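Local atomic coordinates of uncharacterized protein (Danio rerio, PDB entry 5HBA), a protein that forms the globular domain of the complement C1q A chain and, by analogy with its relatives, probably recognises immune targets to start the classical complement pathway. Residues T97-K100 against G101-V104. Sequence-based numbering, arbitrary orientation.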
# COMPACT_ATOMS: atom_id res chain seq x y z
N THR A 97 8.18 -14.61 -3.01
CA THR A 97 9.02 -15.35 -3.94
C THR A 97 8.15 -16.38 -4.64
O THR A 97 7.50 -17.19 -3.98
CB THR A 97 10.14 -16.12 -3.19
OG1 THR A 97 10.85 -15.21 -2.35
CG2 THR A 97 11.11 -16.75 -4.18
N LEU A 98 8.12 -16.34 -5.97
CA LEU A 98 7.24 -17.23 -6.72
C LEU A 98 8.00 -18.13 -7.71
O LEU A 98 9.00 -17.71 -8.30
CB LEU A 98 6.19 -16.42 -7.48
CG LEU A 98 5.29 -15.46 -6.70
CD1 LEU A 98 4.40 -14.69 -7.67
CD2 LEU A 98 4.43 -16.22 -5.69
N LEU A 99 7.52 -19.35 -7.88
CA LEU A 99 8.05 -20.24 -8.91
C LEU A 99 7.13 -20.20 -10.12
O LEU A 99 6.00 -19.71 -10.03
CB LEU A 99 8.15 -21.68 -8.39
CG LEU A 99 9.07 -21.82 -7.19
CD1 LEU A 99 9.19 -23.26 -6.70
CD2 LEU A 99 10.43 -21.27 -7.56
N LYS A 100 7.60 -20.72 -11.25
CA LYS A 100 6.79 -20.73 -12.47
C LYS A 100 5.53 -21.53 -12.23
O LYS A 100 5.59 -22.63 -11.67
CB LYS A 100 7.58 -21.31 -13.64
CG LYS A 100 6.98 -21.01 -15.03
CD LYS A 100 7.92 -21.50 -16.14
CE LYS A 100 7.68 -20.77 -17.45
NZ LYS A 100 6.38 -21.14 -18.08
N GLY A 101 4.38 -20.98 -12.61
CA GLY A 101 3.11 -21.64 -12.37
C GLY A 101 2.40 -21.28 -11.07
O GLY A 101 1.19 -21.52 -10.95
N ASP A 102 3.12 -20.73 -10.09
CA ASP A 102 2.47 -20.31 -8.84
C ASP A 102 1.39 -19.26 -9.11
O ASP A 102 1.55 -18.41 -9.99
CB ASP A 102 3.49 -19.72 -7.84
CG ASP A 102 4.43 -20.76 -7.28
OD1 ASP A 102 4.16 -21.97 -7.45
OD2 ASP A 102 5.45 -20.36 -6.66
N LYS A 103 0.29 -19.33 -8.37
CA LYS A 103 -0.80 -18.38 -8.56
C LYS A 103 -0.92 -17.48 -7.34
O LYS A 103 -0.61 -17.90 -6.22
CB LYS A 103 -2.11 -19.13 -8.81
CG LYS A 103 -2.11 -19.91 -10.13
CD LYS A 103 -3.41 -20.66 -10.37
CE LYS A 103 -3.36 -21.43 -11.68
NZ LYS A 103 -3.36 -20.54 -12.90
N VAL A 104 -1.33 -16.23 -7.55
CA VAL A 104 -1.55 -15.29 -6.44
C VAL A 104 -2.89 -14.59 -6.65
O VAL A 104 -3.24 -14.23 -7.79
CB VAL A 104 -0.41 -14.25 -6.32
CG1 VAL A 104 -0.65 -13.31 -5.13
CG2 VAL A 104 0.94 -14.96 -6.15
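The carboxylate of Asp102 takes the amide of Leu99 on one of its faces: Leu99 N donates to Asp102 OD2 at 2.6 Å, nearly straight (166°) but from 54° out of the carboxylate plane. Along the OD2 side, Leu99 CB lies 3.5 Å from Asp102 OD2, the two side chains running side by side in the same direction. Asp102 CG stands beside its own backbone N (chi1 -70°), which folds the carboxylate back across the turn toward Leu99. Asp102 N bonds to Leu99 O (3.1 Å), closing a type II beta turn with Gly101 at its third position; its backbone angles would press a CB against the carbonyl of Lys100. Below the turn, Leu98 CD2 meets Val104 CG2 at 3.7 Å, the side chains crossing near a right angle, with Phe52 of strand 48-59 packed against both. The turn thus carries the chain from strand 87-98 of one sheet to strand 103-109 of the other in the C1q jelly-roll sandwich. With an alanine at Asp102, the Leu99 amide would probably lose this acceptor, leaving the Asp102 N–Leu99 O bond to hold the turn. Two hydrogen bonds thus join Leu99 and Asp102 next to the apolar Leu98–Val104 contact, and the donated N-H probably stabilises the carboxylate's negative charge.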